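Long-range contacts in ATP-dependent Clp protease proteolytic subunit (PDB 4JCQ), which probably cleaves misfolded and other proteins into short peptides as a serine protease subunit that works together with an ATP-hydrolysing partner: residues 56-61 against 86-91; 82-87 against 106-111; 92-97 against 113-118. All blocks are in the same frame, centred on the assembly; numbering follows the deposited sequence.

Contact 1. Residues 56-61 against 86-91; sequences FINSQG and TGWVAS
N58 lies across T86 and W88 where strand 53-59 leaves the main parallel sheet of the ClpP fold and meets strand 88-90 of the small one. The two strand axes make an angle of 72°, so the pairing is brief. T86 N bonds to I57 O at 3.0 Å. Beyond the corner at G87, S59 grips both flanks of V89 in parallel fashion: S59 N donates to W88 O at 2.9 Å, and A90 N to S59 O at the same length. The side chain of N58 starts with CB 3.2 Å from T86 O. CG, anti to the backbone N (chi1 -179°), stays beside that carbonyl. OD1 reaches W88 CD1 at 3.1 Å, with the amide nearly perpendicular to the indole, and accepts from Q32 NE2 of the second subunit. ND2 donates to T69 OG1 and E65 O of the same neighbour, so a short polar amide suits this interface.

Q60 CB rides 3.5 Å above one face of the W88 indole, offset toward its rim. S59 OG turns back to accept from G61 N at 3.1 Å, an ST turn, and also bonds to G28 O. A water donates to both Q60 O and S91 OG (2.7 Å to the latter). S91, the predicted nucleophile, has its hydroxyl bonded to the carbonyl oxygen of H116. Its OG is thus engaged by backbone and solvent, consistent with the inactive catalytic triad of this structure.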
ATOM      1  N   PHE H  56     -15.910  22.489   1.428  1.00 19.71           N
ATOM      2  CA  PHE H  56     -17.132  21.694   1.297  1.00 19.45           C
ATOM      3  C   PHE H  56     -17.165  20.651   2.409  1.00 19.27           C
ATOM      4  O   PHE H  56     -16.227  19.861   2.552  1.00 19.88           O
ATOM      5  CB  PHE H  56     -17.206  21.011  -0.075  1.00 19.62           C
ATOM      6  CG  PHE H  56     -17.412  21.963  -1.225  1.00 20.74           C
ATOM      7  CD1 PHE H  56     -16.328  22.569  -1.847  1.00 21.95           C
ATOM      8  CD2 PHE H  56     -18.692  22.241  -1.694  1.00 21.02           C
ATOM      9  CE1 PHE H  56     -16.515  23.446  -2.909  1.00 23.32           C
ATOM     10  CE2 PHE H  56     -18.887  23.118  -2.753  1.00 21.71           C
ATOM     11  CZ  PHE H  56     -17.796  23.720  -3.363  1.00 22.02           C
ATOM     12  N   ILE H  57     -18.239  20.658   3.197  1.00 19.20           N
ATOM     13  CA  ILE H  57     -18.358  19.771   4.356  1.00 18.75           C
ATOM     14  C   ILE H  57     -19.530  18.804   4.207  1.00 17.94           C
ATOM     15  O   ILE H  57     -20.686  19.221   4.075  1.00 18.22           O
ATOM     16  CB  ILE H  57     -18.511  20.553   5.687  1.00 20.13           C
ATOM     17  CG1 ILE H  57     -17.369  21.556   5.866  1.00 20.83           C
ATOM     18  CG2 ILE H  57     -18.561  19.589   6.872  1.00 19.90           C
ATOM     19  CD1 ILE H  57     -17.646  22.649   6.878  1.00 22.41           C
ATOM     20  N   ASN H  58     -19.205  17.513   4.218  1.00 17.15           N
ATOM     21  CA  ASN H  58     -20.183  16.433   4.287  1.00 16.91           C
ATOM     22  C   ASN H  58     -19.745  15.505   5.411  1.00 16.84           C
ATOM     23  O   ASN H  58     -18.911  14.626   5.203  1.00 17.54           O
ATOM     24  CB  ASN H  58     -20.253  15.677   2.948  1.00 17.33           C
ATOM     25  CG  ASN H  58     -21.286  14.553   2.946  1.00 18.27           C
ATOM     26  OD1 ASN H  58     -21.584  13.955   3.978  1.00 19.04           O
ATOM     27  ND2 ASN H  58     -21.822  14.250   1.771  1.00 19.25           N
ATOM     28  N   SER H  59     -20.290  15.712   6.609  1.00 17.57           N
ATOM     29  CA  SER H  59     -19.839  14.958   7.775  1.00 18.05           C
ATOM     30  C   SER H  59     -20.908  14.744   8.835  1.00 18.77           C
ATOM     31  O   SER H  59     -21.625  15.670   9.212  1.00 19.68           O
ATOM     32  CB  SER H  59     -18.620  15.626   8.418  1.00 18.23           C
ATOM     33  OG  SER H  59     -18.153  14.849   9.508  1.00 18.73           O
ATOM     34  N   GLN H  60     -20.966  13.507   9.320  1.00 20.52           N
ATOM     35  CA  GLN H  60     -21.833  13.097  10.415  1.00 21.64           C
ATOM     36  C   GLN H  60     -21.238  13.470  11.778  1.00 21.18           C
ATOM     37  O   GLN H  60     -21.888  13.313  12.813  1.00 21.85           O
ATOM     38  CB  GLN H  60     -22.081  11.579  10.338  1.00 24.95           C
ATOM     39  CG  GLN H  60     -20.834  10.702  10.510  1.00 27.04           C
ATOM     40  CD  GLN H  60     -20.077  10.409   9.216  1.00 28.92           C
ATOM     41  OE1 GLN H  60     -19.973  11.252   8.314  1.00 25.67           O
ATOM     42  NE2 GLN H  60     -19.525   9.199   9.128  1.00 32.73           N
ATOM     43  N   GLY H  61     -20.000  13.960  11.768  1.00 19.44           N
ATOM     44  CA  GLY H  61     -19.276  14.290  12.993  1.00 18.25           C
ATOM     45  C   GLY H  61     -18.186  13.278  13.293  1.00 17.58           C
ATOM     46  O   GLY H  61     -17.686  12.602  12.390  1.00 17.47           O
ATOM     47  N   THR H  86     -22.965  20.202   2.473  1.00 17.24           N
ATOM     48  CA  THR H  86     -23.491  19.311   1.440  1.00 17.79           C
ATOM     49  C   THR H  86     -23.749  17.897   1.973  1.00 18.21           C
ATOM     50  O   THR H  86     -22.925  17.340   2.695  1.00 18.58           O
ATOM     51  CB  THR H  86     -22.583  19.282   0.184  1.00 18.61           C
ATOM     52  OG1 THR H  86     -23.084  18.318  -0.750  1.00 19.77           O
ATOM     53  CG2 THR H  86     -21.125  18.953   0.538  1.00 19.17           C
ATOM     54  N   GLY H  87     -24.900  17.327   1.617  1.00 18.11           N
ATOM     55  CA  GLY H  87     -25.286  15.994   2.093  1.00 17.83           C
ATOM     56  C   GLY H  87     -25.803  16.045   3.518  1.00 17.85           C
ATOM     57  O   GLY H  87     -27.011  16.134   3.747  1.00 19.69           O
ATOM     58  N   TRP H  88     -24.890  15.974   4.482  1.00 17.30           N
ATOM     59  CA  TRP H  88     -25.233  16.264   5.872  1.00 17.27           C
ATOM     60  C   TRP H  88     -24.117  16.927   6.626  1.00 16.65           C
ATOM     61  O   TRP H  88     -22.942  16.784   6.279  1.00 17.18           O
ATOM     62  CB  TRP H  88     -25.785  15.041   6.625  1.00 18.42           C
ATOM     63  CG  TRP H  88     -24.894  13.819   6.713  1.00 20.39           C
ATOM     64  CD1 TRP H  88     -23.545  13.704   6.371  1.00 20.65           C
ATOM     65  CD2 TRP H  88     -25.265  12.489   7.229  1.00 22.97           C
ATOM     66  NE1 TRP H  88     -23.082  12.434   6.612  1.00 23.19           N
ATOM     67  CE2 TRP H  88     -24.058  11.657   7.131  1.00 24.43           C
ATOM     68  CE3 TRP H  88     -26.433  11.927   7.737  1.00 25.72           C
ATOM     69  CZ2 TRP H  88     -24.049  10.325   7.525  1.00 25.47           C
ATOM     70  CZ3 TRP H  88     -26.409  10.582   8.135  1.00 28.42           C
ATOM     71  CH2 TRP H  88     -25.245   9.803   8.030  1.00 28.23           C
ATOM     72  N   VAL H  89     -24.495  17.695   7.643  1.00 16.68           N
ATOM     73  CA  VAL H  89     -23.551  18.364   8.531  1.00 16.58           C
ATOM     74  C   VAL H  89     -24.092  18.195   9.945  1.00 17.01           C
ATOM     75  O   VAL H  89     -25.135  18.758  10.286  1.00 18.71           O
ATOM     76  CB  VAL H  89     -23.402  19.869   8.206  1.00 16.66           C
ATOM     77  CG1 VAL H  89     -22.373  20.522   9.124  1.00 17.54           C
ATOM     78  CG2 VAL H  89     -23.021  20.084   6.745  1.00 16.64           C
ATOM     79  N   ALA H  90     -23.396  17.404  10.758  1.00 16.91           N
ATOM     80  CA  ALA H  90     -23.889  17.078  12.095  1.00 17.06           C
ATOM     81  C   ALA H  90     -22.794  17.051  13.151  1.00 17.07           C
ATOM     82  O   ALA H  90     -21.642  16.723  12.857  1.00 16.99           O
ATOM     83  CB  ALA H  90     -24.629  15.746  12.076  1.00 17.50           C
ATOM     84  N   SER H  91     -23.179  17.397  14.381  1.00 17.37           N
ATOM     85  CA  SER H  91     -22.333  17.232  15.566  1.00 17.55           C
ATOM     86  C   SER H  91     -20.991  17.962  15.443  1.00 17.02           C
ATOM     87  O   SER H  91     -20.971  19.185  15.309  1.00 17.58           O
ATOM     88  CB  SER H  91     -22.161  15.742  15.895  1.00 18.53           C
ATOM     89  OG  SER H  91     -23.430  15.114  16.019  1.00 20.37           O
TER
HETATM   90  O   HOH W   1     -24.058  12.915  14.676  1.00 33.06           O

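Contact 2. Residues 82-87 against 106-111; sequences KVVGTG and FSLPNT
F106 N and L108 N donate to the carbonyls of V83 and G85, each nearly in line with its C=O bond, in a parallel strand pair of the five-stranded sheet of the ClpP fold. F106 N lies 2.8 Å from V83 O, and L108 N is 2.9 Å from G85 O. Between them G85 N donates to F106 O at 3.0 Å, almost linear at the hydrogen (170°). F106 thus spans V84 with its N and O, and G85 in turn spans S107. Past G85 the register slips by two residues, a beta bulge, and G87 comes beside T111. Here G87 N makes a weak bond to N110 O, and a water accepts from the same N and donates to N110 O. G87 has phi of +78°, a backbone shape that residues with a CB adopt with difficulty.

Two hydroxyls hold the L108 carbonyl as the chain turns through P109 and N110. S107 OG, anti to its backbone N (chi1 -174°), and T111 OG1 each donate to L108 O at 2.9 Å, from opposite faces of its plane, T111 OG1 lying well above it. S107 OG is bonded to Y113 OH as well, so serine and threonine here tie the turn to itself and to the next strand. N110 meets the second subunit: its backbone N donates to D72 OD1 and its OD1 accepts from R142 NH2, both of that subunit.

Apolar groups fill in around these bonds. V84 CG1 meets L108 CD1 at 3.7 Å. The L108 side chain lies side by side with that of T86, whose hydroxyl bonds to T69 OG1 of the second subunit. V84 CG2 leans on F106 CB. V83 O lies in the plane of the F106 ring at its edge, while the aliphatic chain of K82, side by side with that of F106, brings CD 4.2 Å from F106 CE1.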
ATOM      1  N   LYS H  82     -14.736  30.317   3.470  1.00 26.31           N
ATOM      2  CA  LYS H  82     -16.142  30.097   3.155  1.00 27.53           C
ATOM      3  C   LYS H  82     -16.456  28.614   3.310  1.00 25.79           C
ATOM      4  O   LYS H  82     -15.659  27.763   2.909  1.00 25.25           O
ATOM      5  CB  LYS H  82     -16.455  30.542   1.724  1.00 29.87           C
ATOM      6  CG  LYS H  82     -16.373  32.041   1.489  1.00 35.21           C
ATOM      7  CD  LYS H  82     -16.607  32.370   0.022  1.00 40.21           C
ATOM      8  CE  LYS H  82     -16.770  33.865  -0.202  1.00 45.88           C
ATOM      9  NZ  LYS H  82     -15.519  34.629   0.066  1.00 49.39           N
ATOM     10  N   VAL H  83     -17.610  28.305   3.894  1.00 23.96           N
ATOM     11  CA  VAL H  83     -18.034  26.913   4.041  1.00 22.26           C
ATOM     12  C   VAL H  83     -19.295  26.618   3.230  1.00 21.20           C
ATOM     13  O   VAL H  83     -20.206  27.447   3.146  1.00 22.16           O
ATOM     14  CB  VAL H  83     -18.218  26.487   5.521  1.00 21.84           C
ATOM     15  CG1 VAL H  83     -16.880  26.475   6.249  1.00 21.68           C
ATOM     16  CG2 VAL H  83     -19.219  27.381   6.239  1.00 21.93           C
ATOM     17  N   VAL H  84     -19.321  25.439   2.617  1.00 19.88           N
ATOM     18  CA  VAL H  84     -20.482  24.973   1.870  1.00 18.54           C
ATOM     19  C   VAL H  84     -20.903  23.607   2.407  1.00 17.88           C
ATOM     20  O   VAL H  84     -20.197  22.612   2.223  1.00 18.24           O
ATOM     21  CB  VAL H  84     -20.204  24.876   0.350  1.00 18.22           C
ATOM     22  CG1 VAL H  84     -21.463  24.452  -0.394  1.00 19.48           C
ATOM     23  CG2 VAL H  84     -19.691  26.199  -0.201  1.00 19.22           C
ATOM     24  N   GLY H  85     -22.047  23.568   3.081  1.00 17.71           N
ATOM     25  CA  GLY H  85     -22.596  22.317   3.589  1.00 17.52           C
ATOM     26  C   GLY H  85     -23.195  21.512   2.454  1.00 17.33           C
ATOM     27  O   GLY H  85     -23.843  22.071   1.566  1.00 17.70           O
ATOM     28  N   THR H  86     -22.965  20.202   2.473  1.00 17.24           N
ATOM     29  CA  THR H  86     -23.491  19.311   1.440  1.00 17.79           C
ATOM     30  C   THR H  86     -23.749  17.897   1.973  1.00 18.21           C
ATOM     31  O   THR H  86     -22.925  17.340   2.695  1.00 18.58           O
ATOM     32  CB  THR H  86     -22.583  19.282   0.184  1.00 18.61           C
ATOM     33  OG1 THR H  86     -23.084  18.318  -0.750  1.00 19.77           O
ATOM     34  CG2 THR H  86     -21.125  18.953   0.538  1.00 19.17           C
ATOM     35  N   GLY H  87     -24.900  17.327   1.617  1.00 18.11           N
ATOM     36  CA  GLY H  87     -25.286  15.994   2.093  1.00 17.83           C
ATOM     37  C   GLY H  87     -25.803  16.045   3.518  1.00 17.85           C
ATOM     38  O   GLY H  87     -27.011  16.134   3.747  1.00 19.69           O
ATOM     39  N   PHE H 106     -22.578  28.823   3.561  1.00 23.52           N
ATOM     40  CA  PHE H 106     -23.462  28.461   2.458  1.00 23.49           C
ATOM     41  C   PHE H 106     -23.923  27.012   2.563  1.00 21.68           C
ATOM     42  O   PHE H 106     -23.344  26.212   3.305  1.00 20.96           O
ATOM     43  CB  PHE H 106     -22.752  28.673   1.114  1.00 24.17           C
ATOM     44  CG  PHE H 106     -22.292  30.086   0.878  1.00 27.20           C
ATOM     45  CD1 PHE H 106     -21.045  30.512   1.331  1.00 29.38           C
ATOM     46  CD2 PHE H 106     -23.099  30.989   0.192  1.00 27.74           C
ATOM     47  CE1 PHE H 106     -20.618  31.813   1.111  1.00 31.36           C
ATOM     48  CE2 PHE H 106     -22.674  32.293  -0.033  1.00 28.87           C
ATOM     49  CZ  PHE H 106     -21.432  32.704   0.427  1.00 30.35           C
ATOM     50  N   SER H 107     -24.969  26.679   1.813  1.00 21.08           N
ATOM     51  CA  SER H 107     -25.419  25.299   1.708  1.00 20.67           C
ATOM     52  C   SER H 107     -25.900  24.949   0.311  1.00 20.25           C
ATOM     53  O   SER H 107     -26.568  25.748  -0.351  1.00 21.02           O
ATOM     54  CB  SER H 107     -26.538  25.014   2.708  1.00 20.90           C
ATOM     55  OG  SER H 107     -26.869  23.635   2.703  1.00 21.05           O
ATOM     56  N   LEU H 108     -25.547  23.745  -0.128  1.00 19.40           N
ATOM     57  CA  LEU H 108     -26.169  23.141  -1.299  1.00 19.84           C
ATOM     58  C   LEU H 108     -27.574  22.667  -0.896  1.00 19.71           C
ATOM     59  O   LEU H 108     -27.815  22.402   0.284  1.00 20.35           O
ATOM     60  CB  LEU H 108     -25.294  21.997  -1.830  1.00 19.80           C
ATOM     61  CG  LEU H 108     -24.286  22.289  -2.960  1.00 20.54           C
ATOM     62  CD1 LEU H 108     -23.858  23.748  -3.080  1.00 20.63           C
ATOM     63  CD2 LEU H 108     -23.072  21.375  -2.872  1.00 20.08           C
ATOM     64  N   PRO H 109     -28.510  22.579  -1.865  1.00 20.62           N
ATOM     65  CA  PRO H 109     -29.927  22.348  -1.533  1.00 21.49           C
ATOM     66  C   PRO H 109     -30.226  21.036  -0.803  1.00 21.56           C
ATOM     67  O   PRO H 109     -31.050  21.021   0.115  1.00 22.31           O
ATOM     68  CB  PRO H 109     -30.618  22.360  -2.904  1.00 22.59           C
ATOM     69  CG  PRO H 109     -29.691  23.118  -3.795  1.00 23.15           C
ATOM     70  CD  PRO H 109     -28.317  22.747  -3.316  1.00 21.04           C
ATOM     71  N   ASN H 110     -29.567  19.949  -1.202  1.00 21.72           N
ATOM     72  CA  ASN H 110     -29.842  18.637  -0.624  1.00 21.57           C
ATOM     73  C   ASN H 110     -28.923  18.317   0.552  1.00 21.32           C
ATOM     74  O   ASN H 110     -28.021  17.477   0.459  1.00 21.52           O
ATOM     75  CB  ASN H 110     -29.801  17.554  -1.702  1.00 22.09           C
ATOM     76  CG  ASN H 110     -30.966  17.660  -2.665  1.00 22.68           C
ATOM     77  OD1 ASN H 110     -32.094  17.303  -2.329  1.00 23.83           O
ATOM     78  ND2 ASN H 110     -30.701  18.158  -3.867  1.00 20.96           N
ATOM     79  N   THR H 111     -29.176  19.010   1.659  1.00 20.39           N
ATOM     80  CA  THR H 111     -28.365  18.912   2.864  1.00 18.60           C
ATOM     81  C   THR H 111     -29.272  18.993   4.085  1.00 19.02           C
ATOM     82  O   THR H 111     -30.221  19.780   4.110  1.00 20.49           O
ATOM     83  CB  THR H 111     -27.326  20.055   2.936  1.00 18.00           C
ATOM     84  OG1 THR H 111     -26.669  20.191   1.672  1.00 19.49           O
ATOM     85  CG2 THR H 111     -26.279  19.793   4.023  1.00 17.42           C
TER
HETATM   86  O   HOH W   2     -25.720  18.403  -1.134  1.00 24.76           O

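Contact 3. Residues 92-97 against 113-118; sequences AGITIY and YMIHQP
I94 and Y97 of helix 92-97 pack on Y113 and the residues after it. In the ClpP fold this sets the helix that follows the predicted nucleophile S91 against the strand and loop leading to H116, also predicted to be catalytic.

The aromatic contact is a T-shaped pair. With CG anti to the backbone N (chi1 -176°), Y97 turns its face to the edge of Y113, the ring planes 68° apart and the centroids separated by 5.6 Å, with Y113 CE1 over the centre of the Y97 ring. Both phenol oxygens find partners elsewhere, Y97 OH on F106 O and Y113 OH on S107 OG, consistent with tyrosine here: a ring for packing, a hydroxyl satisfied in the buried site.

Apolar contacts centre on I94. CD1 lies at the edge of the Y113 ring, in its plane, 3.8 Å from CD1 of that ring. CG2 touches I115 CG2 at 4.0 Å. Its CG1 also lies against a polar atom, 3.3 Å from M114 O.

No direct hydrogen bond joins the two segments, but a water bridges T95 OG1 and Q117 OE1. Q117 bends at chi2 (-64°), and NE2 makes a weak bond to I115 O and also a hydrogen bond to S91 O. At the other end of its amide, Q117 OE1 accepts from the bridging water at 3.2 Å and stands 3.8 Å from A92 N.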
ATOM      1  N   ALA H  92     -19.880  17.225  15.481  1.00 17.26           N
ATOM      2  CA  ALA H  92     -18.552  17.835  15.320  1.00 17.18           C
ATOM      3  C   ALA H  92     -18.414  18.535  13.966  1.00 17.35           C
ATOM      4  O   ALA H  92     -17.663  19.502  13.833  1.00 17.59           O
ATOM      5  CB  ALA H  92     -17.452  16.800  15.506  1.00 17.82           C
ATOM      6  N   GLY H  93     -19.144  18.036  12.967  1.00 17.46           N
ATOM      7  CA  GLY H  93     -19.212  18.676  11.652  1.00 17.68           C
ATOM      8  C   GLY H  93     -19.862  20.051  11.700  1.00 17.94           C
ATOM      9  O   GLY H  93     -19.465  20.957  10.964  1.00 18.50           O
ATOM     10  N   ILE H  94     -20.868  20.199  12.563  1.00 18.65           N
ATOM     11  CA  ILE H  94     -21.530  21.489  12.800  1.00 19.67           C
ATOM     12  C   ILE H  94     -20.573  22.496  13.442  1.00 20.01           C
ATOM     13  O   ILE H  94     -20.551  23.675  13.071  1.00 19.92           O
ATOM     14  CB  ILE H  94     -22.815  21.313  13.653  1.00 20.85           C
ATOM     15  CG1 ILE H  94     -24.000  20.911  12.765  1.00 21.69           C
ATOM     16  CG2 ILE H  94     -23.144  22.566  14.463  1.00 21.90           C
ATOM     17  CD1 ILE H  94     -24.600  22.036  11.940  1.00 22.19           C
ATOM     18  N   THR H  95     -19.777  22.018  14.396  1.00 20.80           N
ATOM     19  CA  THR H  95     -18.784  22.846  15.076  1.00 21.38           C
ATOM     20  C   THR H  95     -17.783  23.422  14.070  1.00 21.05           C
ATOM     21  O   THR H  95     -17.459  24.612  14.116  1.00 22.37           O
ATOM     22  CB  THR H  95     -18.068  22.045  16.184  1.00 22.48           C
ATOM     23  OG1 THR H  95     -19.047  21.529  17.094  1.00 24.51           O
ATOM     24  CG2 THR H  95     -17.085  22.925  16.957  1.00 23.66           C
ATOM     25  N   ILE H  96     -17.318  22.574  13.154  1.00 20.69           N
ATOM     26  CA  ILE H  96     -16.419  22.992  12.076  1.00 20.27           C
ATOM     27  C   ILE H  96     -17.102  23.999  11.148  1.00 20.48           C
ATOM     28  O   ILE H  96     -16.542  25.053  10.849  1.00 21.49           O
ATOM     29  CB  ILE H  96     -15.916  21.777  11.263  1.00 19.20           C
ATOM     30  CG1 ILE H  96     -14.967  20.928  12.116  1.00 19.03           C
ATOM     31  CG2 ILE H  96     -15.227  22.226   9.977  1.00 19.54           C
ATOM     32  CD1 ILE H  96     -14.759  19.520  11.598  1.00 18.88           C
ATOM     33  N   TYR H  97     -18.314  23.665  10.710  1.00 20.52           N
ATOM     34  CA  TYR H  97     -19.105  24.522   9.826  1.00 20.09           C
ATOM     35  C   TYR H  97     -19.259  25.936  10.390  1.00 20.97           C
ATOM     36  O   TYR H  97     -19.123  26.925   9.661  1.00 21.50           O
ATOM     37  CB  TYR H  97     -20.480  23.884   9.573  1.00 19.34           C
ATOM     38  CG  TYR H  97     -21.350  24.636   8.591  1.00 19.66           C
ATOM     39  CD1 TYR H  97     -21.284  24.370   7.224  1.00 19.71           C
ATOM     40  CD2 TYR H  97     -22.247  25.610   9.033  1.00 20.21           C
ATOM     41  CE1 TYR H  97     -22.083  25.060   6.320  1.00 19.90           C
ATOM     42  CE2 TYR H  97     -23.048  26.305   8.139  1.00 20.34           C
ATOM     43  CZ  TYR H  97     -22.962  26.029   6.788  1.00 20.05           C
ATOM     44  OH  TYR H  97     -23.759  26.723   5.908  1.00 20.28           O
ATOM     45  N   TYR H 113     -29.085  19.192   8.560  1.00 18.03           N
ATOM     46  CA  TYR H 113     -28.225  19.675   9.641  1.00 17.43           C
ATOM     47  C   TYR H 113     -28.724  19.186  10.996  1.00 18.54           C
ATOM     48  O   TYR H 113     -29.932  19.144  11.237  1.00 18.87           O
ATOM     49  CB  TYR H 113     -28.176  21.210   9.631  1.00 16.89           C
ATOM     50  CG  TYR H 113     -27.479  21.791   8.417  1.00 16.81           C
ATOM     51  CD1 TYR H 113     -26.163  22.241   8.496  1.00 16.79           C
ATOM     52  CD2 TYR H 113     -28.130  21.873   7.184  1.00 17.27           C
ATOM     53  CE1 TYR H 113     -25.516  22.763   7.385  1.00 16.59           C
ATOM     54  CE2 TYR H 113     -27.491  22.390   6.068  1.00 17.22           C
ATOM     55  CZ  TYR H 113     -26.184  22.830   6.176  1.00 17.16           C
ATOM     56  OH  TYR H 113     -25.543  23.339   5.074  1.00 18.05           O
ATOM     57  N   MET H 114     -27.795  18.819  11.876  1.00 19.11           N
ATOM     58  CA  MET H 114     -28.140  18.418  13.244  1.00 20.61           C
ATOM     59  C   MET H 114     -27.083  18.902  14.228  1.00 20.37           C
ATOM     60  O   MET H 114     -25.909  18.570  14.089  1.00 20.68           O
ATOM     61  CB  MET H 114     -28.311  16.899  13.345  1.00 21.82           C
ATOM     62  CG  MET H 114     -28.738  16.419  14.728  1.00 25.04           C
ATOM     63  SD  MET H 114     -29.078  14.654  14.810  1.00 29.39           S
ATOM     64  CE  MET H 114     -27.432  13.962  14.656  1.00 25.54           C
ATOM     65  N   ILE H 115     -27.497  19.680  15.226  1.00 21.05           N
ATOM     66  CA  ILE H 115     -26.531  20.236  16.180  1.00 21.70           C
ATOM     67  C   ILE H 115     -26.293  19.362  17.416  1.00 21.50           C
ATOM     68  O   ILE H 115     -25.486  19.720  18.275  1.00 23.26           O
ATOM     69  CB  ILE H 115     -26.849  21.696  16.592  1.00 22.52           C
ATOM     70  CG1 ILE H 115     -28.074  21.769  17.510  1.00 23.57           C
ATOM     71  CG2 ILE H 115     -26.992  22.590  15.364  1.00 24.03           C
ATOM     72  CD1 ILE H 115     -28.128  23.044  18.325  1.00 25.81           C
ATOM     73  N   HIS H 116     -26.981  18.223  17.493  1.00 21.88           N
ATOM     74  CA  HIS H 116     -26.754  17.244  18.562  1.00 22.66           C
ATOM     75  C   HIS H 116     -25.292  17.005  18.779  1.00 22.21           C
ATOM     76  O   HIS H 116     -24.545  16.799  17.823  1.00 21.22           O
ATOM     77  CB  HIS H 116     -27.426  15.915  18.235  1.00 24.04           C
ATOM     78  CG  HIS H 116     -27.109  14.815  19.226  1.00 25.58           C
ATOM     79  ND1 HIS H 116     -26.187  13.865  18.984  1.00 26.87           N
ATOM     80  CD2 HIS H 116     -27.622  14.553  20.495  1.00 26.55           C
ATOM     81  CE1 HIS H 116     -26.117  13.029  20.039  1.00 27.51           C
ATOM     82  NE2 HIS H 116     -26.997  13.451  20.962  1.00 27.32           N
ATOM     83  N   GLN H 117     -24.870  17.036  20.039  1.00 22.13           N
ATOM     84  CA  GLN H 117     -23.487  16.744  20.389  1.00 23.27           C
ATOM     85  C   GLN H 117     -23.442  15.525  21.302  1.00 24.82           C
ATOM     86  O   GLN H 117     -24.209  15.447  22.261  1.00 27.05           O
ATOM     87  CB  GLN H 117     -22.818  17.950  21.063  1.00 23.15           C
ATOM     88  CG  GLN H 117     -22.863  19.252  20.264  1.00 23.16           C
ATOM     89  CD  GLN H 117     -22.088  19.198  18.954  1.00 22.79           C
ATOM     90  OE1 GLN H 117     -21.051  18.547  18.854  1.00 24.59           O
ATOM     91  NE2 GLN H 117     -22.589  19.900  17.942  1.00 21.26           N
ATOM     92  N   PRO H 118     -22.554  14.558  20.999  1.00 26.97           N
ATOM     93  CA  PRO H 118     -22.402  13.375  21.851  1.00 28.66           C
ATOM     94  C   PRO H 118     -21.891  13.765  23.235  1.00 29.31           C
ATOM     95  O   PRO H 118     -20.978  14.586  23.346  1.00 28.95           O
ATOM     96  CB  PRO H 118     -21.360  12.532  21.107  1.00 30.13           C
ATOM     97  CG  PRO H 118     -20.630  13.499  20.236  1.00 30.49           C
ATOM     98  CD  PRO H 118     -21.652  14.518  19.835  1.00 27.86           C
TER
HETATM   99  O   HOH W   3     -18.108  19.739  18.632  1.00 32.28           O

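All three contacts are buried, but their chemistry follows their place in the fold. Contact 2 joins neighbouring strands of the main parallel sheet by parallel backbone bonding, interrupted by a bulge at its end. Contact 1 begins on that sheet, sharing T86 and G87 with contact 2, and passes into the small sheet with fewer backbone bonds. Both meet the second subunit, largely through polar groups. Contact 3 is touched by no other chain and relies on apolar and aromatic packing of a helix on the small sheet. Contacts 1 and 3 close on the predicted catalytic residues, whereas contact 2 lies away from them, linked to contact 3 through the tyrosine hydroxyls.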